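Local coordinates for galectin (Xenopus laevis, PDB 3WUD), which binds beta-galactosides such as lactose as a proto-type galectin of the skin, close to but distinct from galectin-1, at residues Leu14-Lys28 and Phe82-Ala96. Numbering follows the deposited sequence.
Sequences LKQGHCLELKGFIPK and FQQGAETSICFEYQA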
ATOM      1  N   LEU A  14      11.356   3.014   0.215  1.00 18.16           N
ATOM      2  CA  LEU A  14      11.972   2.395   1.340  1.00 19.85           C
ATOM      3  C   LEU A  14      13.461   2.582   1.229  1.00 19.38           C
ATOM      4  O   LEU A  14      14.096   2.050   0.311  1.00 17.83           O
ATOM      5  CB  LEU A  14      11.648   0.885   1.413  1.00 21.02           C
ATOM      6  CG  LEU A  14      12.156   0.031   2.555  1.00 22.70           C
ATOM      7  CD1 LEU A  14      11.547   0.551   3.870  1.00 26.58           C
ATOM      8  CD2 LEU A  14      11.819  -1.456   2.360  1.00 23.81           C
ATOM      9  N   LYS A  15      14.045   3.325   2.180  1.00 21.25           N
ATOM     10  CA  LYS A  15      15.497   3.695   2.117  1.00 24.02           C
ATOM     11  C   LYS A  15      16.332   2.809   3.013  1.00 19.77           C
ATOM     12  O   LYS A  15      15.813   2.172   3.893  1.00 21.27           O
ATOM     13  CB  LYS A  15      15.702   5.194   2.513  1.00 25.74           C
ATOM     14  CG  LYS A  15      15.156   6.165   1.468  1.00 31.43           C
ATOM     15  CD  LYS A  15      15.332   7.637   1.844  1.00 36.94           C
ATOM     16  CE  LYS A  15      14.170   8.166   2.671  1.00 41.68           C
ATOM     17  NZ  LYS A  15      13.872   7.453   3.957  1.00 45.41           N
ATOM     18  N   GLN A  16      17.644   2.782   2.828  1.00 21.35           N
ATOM     19  CA  GLN A  16      18.480   2.008   3.742  1.00 23.42           C
ATOM     20  C   GLN A  16      18.304   2.354   5.178  1.00 22.98           C
ATOM     21  O   GLN A  16      18.173   3.531   5.552  1.00 23.91           O
ATOM     22  CB  GLN A  16      19.951   2.176   3.447  1.00 28.03           C
ATOM     23  CG  GLN A  16      20.428   1.310   2.355  1.00 32.95           C
ATOM     24  CD  GLN A  16      21.906   1.497   2.212  1.00 38.24           C
ATOM     25  OE1 GLN A  16      22.661   1.445   3.196  1.00 41.51           O
ATOM     26  NE2 GLN A  16      22.316   1.791   1.015  1.00 40.70           N
ATOM     27  N   GLY A  17      18.329   1.320   5.991  1.00 23.54           N
ATOM     28  CA  GLY A  17      18.142   1.430   7.423  1.00 27.52           C
ATOM     29  C   GLY A  17      16.711   1.408   7.895  1.00 23.95           C
ATOM     30  O   GLY A  17      16.495   1.455   9.090  1.00 28.74           O
ATOM     31  N   HIS A  18      15.739   1.317   6.966  1.00 22.20           N
ATOM     32  CA  HIS A  18      14.316   1.264   7.291  1.00 22.41           C
ATOM     33  C   HIS A  18      13.701  -0.078   6.953  1.00 23.22           C
ATOM     34  O   HIS A  18      14.312  -0.858   6.221  1.00 20.95           O
ATOM     35  CB  HIS A  18      13.598   2.377   6.522  1.00 25.64           C
ATOM     36  CG  HIS A  18      14.087   3.738   6.903  1.00 27.70           C
ATOM     37  ND1 HIS A  18      13.472   4.494   7.879  1.00 32.13           N
ATOM     38  CD2 HIS A  18      15.206   4.418   6.551  1.00 29.50           C
ATOM     39  CE1 HIS A  18      14.152   5.615   8.059  1.00 33.05           C
ATOM     40  NE2 HIS A  18      15.212   5.592   7.266  1.00 31.77           N
ATOM     41  N   CYS A  19      12.486  -0.301   7.473  1.00 22.80           N
ATOM     42  CA  CYS A  19      11.795  -1.561   7.239  0.50 24.13           C
ATOM     43  C   CYS A  19      10.363  -1.289   6.833  1.00 22.14           C
ATOM     44  O   CYS A  19       9.764  -0.245   7.119  1.00 22.47           O
ATOM     45  CB  CYS A  19      11.991  -2.655   8.354  0.50 27.04           C
ATOM     46  SG  CYS A  19      10.869  -2.900   9.784  0.50 31.31           S
ATOM     47  N   LEU A  20       9.858  -2.212   6.032  1.00 20.57           N
ATOM     48  CA  LEU A  20       8.506  -2.197   5.521  1.00 20.24           C
ATOM     49  C   LEU A  20       7.855  -3.409   6.200  1.00 20.71           C
ATOM     50  O   LEU A  20       8.356  -4.519   6.084  1.00 18.60           O
ATOM     51  CB  LEU A  20       8.536  -2.321   4.002  1.00 20.74           C
ATOM     52  CG  LEU A  20       7.164  -2.412   3.286  1.00 20.94           C
ATOM     53  CD1 LEU A  20       7.252  -2.235   1.787  1.00 23.38           C
ATOM     54  CD2 LEU A  20       6.473  -3.758   3.537  1.00 25.15           C
ATOM     55  N   GLU A  21       6.842  -3.168   6.985  1.00 19.92           N
ATOM     56  CA  GLU A  21       6.069  -4.243   7.624  1.00 22.88           C
ATOM     57  C   GLU A  21       4.823  -4.509   6.871  1.00 23.66           C
ATOM     58  O   GLU A  21       4.095  -3.588   6.558  1.00 24.22           O
ATOM     59  CB  GLU A  21       5.652  -3.861   9.051  1.00 25.21           C
ATOM     60  CG  GLU A  21       4.872  -5.004   9.715  1.00 32.05           C
ATOM     61  CD  GLU A  21       3.959  -4.549  10.834  1.00 37.41           C
ATOM     62  OE1 GLU A  21       2.788  -5.041  10.915  1.00 50.08           O
ATOM     63  OE2 GLU A  21       4.426  -3.708  11.626  1.00 37.08           O
ATOM     64  N   LEU A  22       4.555  -5.783   6.562  1.00 22.74           N
ATOM     65  CA  LEU A  22       3.325  -6.193   5.885  1.00 25.24           C
ATOM     66  C   LEU A  22       2.526  -7.126   6.808  1.00 25.55           C
ATOM     67  O   LEU A  22       3.097  -8.031   7.393  1.00 26.69           O
ATOM     68  CB  LEU A  22       3.622  -6.926   4.576  1.00 26.11           C
ATOM     69  CG  LEU A  22       2.451  -7.111   3.602  1.00 31.52           C
ATOM     70  CD1 LEU A  22       2.849  -6.831   2.172  1.00 33.99           C
ATOM     71  CD2 LEU A  22       1.817  -8.513   3.694  1.00 33.38           C
ATOM     72  N   LYS A  23       1.228  -6.871   6.936  1.00 22.62           N
ATOM     73  CA  LYS A  23       0.328  -7.772   7.632  1.00 20.77           C
ATOM     74  C   LYS A  23      -0.735  -8.215   6.633  1.00 19.05           C
ATOM     75  O   LYS A  23      -1.287  -7.406   5.911  1.00 16.43           O
ATOM     76  CB  LYS A  23      -0.300  -7.065   8.856  1.00 24.62           C
ATOM     77  CG  LYS A  23      -1.139  -7.982   9.740  1.00 29.25           C
ATOM     78  CD  LYS A  23      -1.623  -7.245  10.990  1.00 35.55           C
ATOM     79  CE  LYS A  23      -0.567  -7.227  12.067  1.00 41.46           C
ATOM     80  NZ  LYS A  23      -1.091  -6.574  13.320  1.00 48.35           N
ATOM     81  N   GLY A  24      -1.100  -9.497   6.625  1.00 17.72           N
ATOM     82  CA  GLY A  24      -2.023  -9.994   5.636  1.00 18.18           C
ATOM     83  C   GLY A  24      -2.680 -11.258   6.179  1.00 18.85           C
ATOM     84  O   GLY A  24      -2.203 -11.829   7.168  1.00 20.28           O
ATOM     85  N   PHE A  25      -3.705 -11.739   5.467  1.00 18.25           N
ATOM     86  CA  PHE A  25      -4.429 -12.941   5.859  1.00 19.68           C
ATOM     87  C   PHE A  25      -4.173 -14.041   4.836  1.00 16.62           C
ATOM     88  O   PHE A  25      -4.344 -13.823   3.671  1.00 18.90           O
ATOM     89  CB  PHE A  25      -5.959 -12.702   5.994  1.00 19.12           C
ATOM     90  CG  PHE A  25      -6.711 -13.902   6.566  1.00 20.10           C
ATOM     91  CD1 PHE A  25      -6.939 -14.013   7.932  1.00 22.83           C
ATOM     92  CD2 PHE A  25      -7.173 -14.890   5.725  1.00 22.90           C
ATOM     93  CE1 PHE A  25      -7.621 -15.111   8.448  1.00 23.86           C
ATOM     94  CE2 PHE A  25      -7.872 -16.009   6.231  1.00 19.91           C
ATOM     95  CZ  PHE A  25      -8.068 -16.115   7.581  1.00 24.23           C
ATOM     96  N   ILE A  26      -3.725 -15.197   5.323  1.00 19.80           N
ATOM     97  CA  ILE A  26      -3.444 -16.309   4.466  1.00 17.65           C
ATOM     98  C   ILE A  26      -4.733 -17.146   4.374  1.00 18.22           C
ATOM     99  O   ILE A  26      -5.131 -17.650   5.389  1.00 17.81           O
ATOM    100  CB  ILE A  26      -2.332 -17.191   5.013  1.00 18.01           C
ATOM    101  CG1 ILE A  26      -1.041 -16.420   5.249  1.00 18.48           C
ATOM    102  CG2 ILE A  26      -2.077 -18.325   4.066  1.00 18.52           C
ATOM    103  CD1 ILE A  26      -0.107 -17.073   6.246  1.00 18.80           C
ATOM    104  N   PRO A  27      -5.326 -17.273   3.180  1.00 19.22           N
ATOM    105  CA  PRO A  27      -6.488 -18.116   2.922  1.00 20.69           C
ATOM    106  C   PRO A  27      -6.307 -19.551   3.446  1.00 20.36           C
ATOM    107  O   PRO A  27      -5.203 -20.149   3.456  1.00 17.48           O
ATOM    108  CB  PRO A  27      -6.616 -18.117   1.392  1.00 21.14           C
ATOM    109  CG  PRO A  27      -5.804 -16.926   0.916  1.00 22.31           C
ATOM    110  CD  PRO A  27      -4.749 -16.741   1.918  1.00 20.40           C
ATOM    111  N   LYS A  28      -7.429 -20.133   3.857  1.00 20.51           N
ATOM    112  CA  LYS A  28      -7.378 -21.422   4.550  1.00 22.30           C
ATOM    113  C   LYS A  28      -6.848 -22.552   3.623  1.00 21.28           C
ATOM    114  O   LYS A  28      -6.293 -23.585   4.098  1.00 21.83           O
ATOM    115  CB  LYS A  28      -8.809 -21.752   5.084  1.00 24.34           C
ATOM    116  CG  LYS A  28      -8.955 -23.160   5.667  1.00 28.67           C
ATOM    117  CD  LYS A  28      -7.908 -23.386   6.777  1.00 32.48           C
ATOM    118  CE  LYS A  28      -8.393 -24.284   7.913  1.00 33.38           C
ATOM    119  NZ  LYS A  28      -7.555 -23.998   9.128  1.00 34.23           N
ATOM    120  N   PHE A  82       4.067 -19.982   9.761  1.00 22.19           N
ATOM    121  CA  PHE A  82       2.834 -19.595   9.107  1.00 20.78           C
ATOM    122  C   PHE A  82       1.766 -20.688   9.257  1.00 21.13           C
ATOM    123  O   PHE A  82       2.106 -21.827   9.435  1.00 24.91           O
ATOM    124  CB  PHE A  82       3.087 -19.246   7.611  1.00 21.01           C
ATOM    125  CG  PHE A  82       4.227 -18.301   7.392  1.00 17.19           C
ATOM    126  CD1 PHE A  82       4.040 -16.945   7.548  1.00 18.15           C
ATOM    127  CD2 PHE A  82       5.478 -18.764   6.938  1.00 17.55           C
ATOM    128  CE1 PHE A  82       5.088 -16.093   7.375  1.00 17.34           C
ATOM    129  CE2 PHE A  82       6.514 -17.903   6.717  1.00 19.18           C
ATOM    130  CZ  PHE A  82       6.304 -16.573   6.927  1.00 18.70           C
ATOM    131  N   GLN A  83       0.488 -20.276   9.312  1.00 22.66           N
ATOM    132  CA  GLN A  83      -0.665 -21.170   9.241  1.00 24.00           C
ATOM    133  C   GLN A  83      -1.639 -20.674   8.200  1.00 23.80           C
ATOM    134  O   GLN A  83      -1.863 -19.478   8.028  1.00 21.22           O
ATOM    135  CB  GLN A  83      -1.416 -21.217  10.595  1.00 30.78           C
ATOM    136  CG  GLN A  83      -0.505 -20.970  11.789  1.00 35.90           C
ATOM    137  CD  GLN A  83      -1.146 -21.233  13.152  1.00 43.84           C
ATOM    138  OE1 GLN A  83      -2.314 -20.902  13.397  1.00 47.99           O
ATOM    139  NE2 GLN A  83      -0.357 -21.810  14.059  1.00 47.71           N
ATOM    140  N   GLN A  84      -2.269 -21.622   7.531  1.00 21.91           N
ATOM    141  CA  GLN A  84      -3.319 -21.338   6.593  1.00 23.29           C
ATOM    142  C   GLN A  84      -4.530 -20.892   7.385  1.00 24.44           C
ATOM    143  O   GLN A  84      -4.727 -21.356   8.510  1.00 23.92           O
ATOM    144  CB  GLN A  84      -3.690 -22.603   5.799  1.00 26.55           C
ATOM    145  CG  GLN A  84      -2.601 -23.100   4.861  1.00 26.07           C
ATOM    146  CD  GLN A  84      -2.766 -24.572   4.535  1.00 30.06           C
ATOM    147  OE1 GLN A  84      -2.903 -25.376   5.450  1.00 36.87           O
ATOM    148  NE2 GLN A  84      -2.771 -24.931   3.254  1.00 29.03           N
ATOM    149  N   GLY A  85      -5.287 -19.956   6.834  1.00 22.87           N
ATOM    150  CA  GLY A  85      -6.429 -19.387   7.549  1.00 24.29           C
ATOM    151  C   GLY A  85      -6.114 -18.550   8.778  1.00 26.13           C
ATOM    152  O   GLY A  85      -6.853 -18.593   9.790  1.00 23.28           O
ATOM    153  N   ALA A  86      -5.041 -17.768   8.687  1.00 22.88           N
ATOM    154  CA  ALA A  86      -4.579 -16.942   9.773  1.00 24.21           C
ATOM    155  C   ALA A  86      -3.897 -15.701   9.233  1.00 24.76           C
ATOM    156  O   ALA A  86      -3.397 -15.706   8.113  1.00 21.63           O
ATOM    157  CB  ALA A  86      -3.582 -17.694  10.636  1.00 24.07           C
ATOM    158  N   GLU A  87      -3.815 -14.697  10.096  1.00 23.13           N
ATOM    159  CA  GLU A  87      -3.025 -13.507   9.857  1.00 24.41           C
ATOM    160  C   GLU A  87      -1.534 -13.767  10.083  1.00 21.80           C
ATOM    161  O   GLU A  87      -1.152 -14.638  10.902  1.00 20.21           O
ATOM    162  CB  GLU A  87      -3.513 -12.390  10.790  1.00 27.78           C
ATOM    163  CG  GLU A  87      -3.210 -10.982  10.308  1.00 30.84           C
ATOM    164  CD  GLU A  87      -4.191  -9.952  10.882  1.00 33.74           C
ATOM    165  OE1 GLU A  87      -4.367  -9.917  12.100  1.00 37.21           O
ATOM    166  OE2 GLU A  87      -4.814  -9.213  10.124  1.00 42.29           O
ATOM    167  N   THR A  88      -0.699 -13.064   9.318  1.00 19.64           N
ATOM    168  CA  THR A  88       0.722 -13.062   9.537  1.00 19.36           C
ATOM    169  C   THR A  88       1.247 -11.646   9.335  1.00 18.99           C
ATOM    170  O   THR A  88       0.595 -10.879   8.703  1.00 19.96           O
ATOM    171  CB  THR A  88       1.452 -14.065   8.642  1.00 22.72           C
ATOM    172  OG1 THR A  88       2.816 -14.158   9.104  1.00 25.28           O
ATOM    173  CG2 THR A  88       1.360 -13.629   7.153  1.00 22.99           C
ATOM    174  N   SER A  89       2.396 -11.327   9.927  1.00 20.00           N
ATOM    175  CA  SER A  89       3.081 -10.040   9.754  1.00 22.16           C
ATOM    176  C   SER A  89       4.555 -10.319   9.523  1.00 21.15           C
ATOM    177  O   SER A  89       5.155 -11.185  10.188  1.00 21.38           O
ATOM    178  CB  SER A  89       2.847  -9.119  10.972  1.00 23.78           C
ATOM    179  OG  SER A  89       3.493  -9.647  12.084  1.00 35.56           O
ATOM    180  N   ILE A  90       5.161  -9.671   8.527  1.00 20.76           N
ATOM    181  CA  ILE A  90       6.579  -9.847   8.221  1.00 20.48           C
ATOM    182  C   ILE A  90       7.198  -8.450   8.050  1.00 21.08           C
ATOM    183  O   ILE A  90       6.500  -7.575   7.435  1.00 21.02           O
ATOM    184  CB  ILE A  90       6.740 -10.679   6.911  1.00 21.09           C
ATOM    185  CG1 ILE A  90       5.998 -12.034   7.021  1.00 22.86           C
ATOM    186  CG2 ILE A  90       8.208 -10.855   6.525  1.00 20.44           C
ATOM    187  CD1 ILE A  90       4.915 -12.206   5.995  1.00 21.61           C
ATOM    188  N   CYS A  91       8.449  -8.233   8.523  1.00 19.50           N
ATOM    189  CA  CYS A  91       9.186  -6.925   8.293  0.50 21.62           C
ATOM    190  C   CYS A  91      10.366  -7.207   7.385  1.00 19.12           C
ATOM    191  O   CYS A  91      11.139  -8.153   7.573  1.00 19.72           O
ATOM    192  CB  CYS A  91       9.686  -6.097   9.548  0.50 25.07           C
ATOM    193  SG  CYS A  91       9.442  -4.292   9.254  0.50 29.93           S
ATOM    194  N   PHE A  92      10.511  -6.378   6.393  1.00 17.64           N
ATOM    195  CA  PHE A  92      11.673  -6.407   5.494  1.00 16.83           C
ATOM    196  C   PHE A  92      12.534  -5.194   5.772  1.00 19.47           C
ATOM    197  O   PHE A  92      12.056  -4.117   5.556  1.00 18.21           O
ATOM    198  CB  PHE A  92      11.183  -6.433   4.053  1.00 17.51           C
ATOM    199  CG  PHE A  92      10.266  -7.600   3.750  1.00 16.98           C
ATOM    200  CD1 PHE A  92      10.760  -8.753   3.158  1.00 18.46           C
ATOM    201  CD2 PHE A  92       8.907  -7.465   3.975  1.00 17.62           C
ATOM    202  CE1 PHE A  92       9.892  -9.800   2.861  1.00 18.95           C
ATOM    203  CE2 PHE A  92       8.062  -8.489   3.700  1.00 19.26           C
ATOM    204  CZ  PHE A  92       8.567  -9.668   3.141  1.00 19.43           C
ATOM    205  N   GLU A  93      13.749  -5.382   6.307  1.00 19.26           N
ATOM    206  CA  GLU A  93      14.636  -4.291   6.673  1.00 20.44           C
ATOM    207  C   GLU A  93      15.681  -4.194   5.586  1.00 20.08           C
ATOM    208  O   GLU A  93      16.297  -5.214   5.228  1.00 15.98           O
ATOM    209  CB  GLU A  93      15.307  -4.559   8.018  1.00 22.87           C
ATOM    210  CG  GLU A  93      16.400  -3.561   8.348  1.00 24.06           C
ATOM    211  CD  GLU A  93      17.110  -3.871   9.658  1.00 26.99           C
ATOM    212  OE1 GLU A  93      16.434  -4.376  10.564  1.00 30.52           O
ATOM    213  OE2 GLU A  93      18.335  -3.573   9.762  1.00 35.58           O
ATOM    214  N   TYR A  94      15.860  -2.987   5.069  1.00 18.83           N
ATOM    215  CA  TYR A  94      16.856  -2.713   4.010  1.00 20.14           C
ATOM    216  C   TYR A  94      18.225  -2.229   4.541  1.00 21.91           C
ATOM    217  O   TYR A  94      18.332  -1.143   5.133  1.00 24.14           O
ATOM    218  CB  TYR A  94      16.223  -1.684   3.031  1.00 22.01           C
ATOM    219  CG  TYR A  94      17.056  -1.186   1.865  1.00 20.80           C
ATOM    220  CD1 TYR A  94      18.256  -1.814   1.450  1.00 24.14           C
ATOM    221  CD2 TYR A  94      16.648  -0.088   1.164  1.00 20.66           C
ATOM    222  CE1 TYR A  94      19.006  -1.299   0.382  1.00 25.54           C
ATOM    223  CE2 TYR A  94      17.385   0.420   0.134  1.00 21.43           C
ATOM    224  CZ  TYR A  94      18.548  -0.193  -0.285  1.00 21.80           C
ATOM    225  OH  TYR A  94      19.282   0.380  -1.343  1.00 23.86           O
ATOM    226  N   GLN A  95      19.242  -3.083   4.388  1.00 20.79           N
ATOM    227  CA  GLN A  95      20.648  -2.714   4.620  1.00 24.01           C
ATOM    228  C   GLN A  95      21.430  -2.700   3.319  1.00 25.57           C
ATOM    229  O   GLN A  95      20.948  -3.160   2.271  1.00 28.76           O
ATOM    230  CB  GLN A  95      21.302  -3.674   5.646  1.00 26.03           C
ATOM    231  CG  GLN A  95      20.617  -3.620   7.026  1.00 28.09           C
ATOM    232  CD  GLN A  95      20.731  -2.223   7.671  1.00 34.70           C
ATOM    233  OE1 GLN A  95      21.646  -1.447   7.348  1.00 36.04           O
ATOM    234  NE2 GLN A  95      19.808  -1.896   8.565  1.00 32.76           N
ATOM    235  N   ALA A  96      22.629  -2.124   3.392  1.00 27.65           N
ATOM    236  CA  ALA A  96      23.417  -1.853   2.203  1.00 33.57           C
ATOM    237  C   ALA A  96      23.423  -3.007   1.209  1.00 32.09           C
ATOM    238  O   ALA A  96      23.066  -2.796   0.041  1.00 35.64           O
ATOM    239  CB  ALA A  96      24.851  -1.496   2.606  1.00 33.77           C
TER
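L20 meets F92 on the inward face of two antiparallel neighbours, strands 19-26 and 86-95, L20 CD2 lying 4.5 Å from F92 CD2. L20, I90 and F92 reach I35 and L37 of the facing sheet of the galectin beta-sandwich, and I26 lies against F33. F92 also sets its ring edge-to-face with F48. Toward one end, I26 CD1 rests 3.9 Å from T88 CG2 and touches F82 CB. At the other end Y94, with CG anti to the backbone N (chi1 178°), turns its ring under the 15-18 turn: the methylene Q16 CG sits over one face, 3.6 Å from the ring centroid, and L14 O lies in plane at the edge. The Y94 hydroxyl is hydrogen-bonded to D118 O. Backbone bonds run from G17 N–Y94 O to I26 N–A86 O; beyond it the bonds of G85 N and A86 N to I26 O are weak, and both residues face I26 in a G1 bulge. On the outer face C19 and C91, diagonal rather than directly paired, form a disulfide (SG to SG 2.1 Å). Beside it E93 reaches K102 in a salt bridge. K23 and E87 touch through their chains, K23 NZ staying 4.8 Å from E87 OE1. The chemistry is thus two-sided: an apolar face meets the opposite sheet, while the outer face carries the charged side chains and a disulfide that adds a covalent cross-link to the backbone pairing.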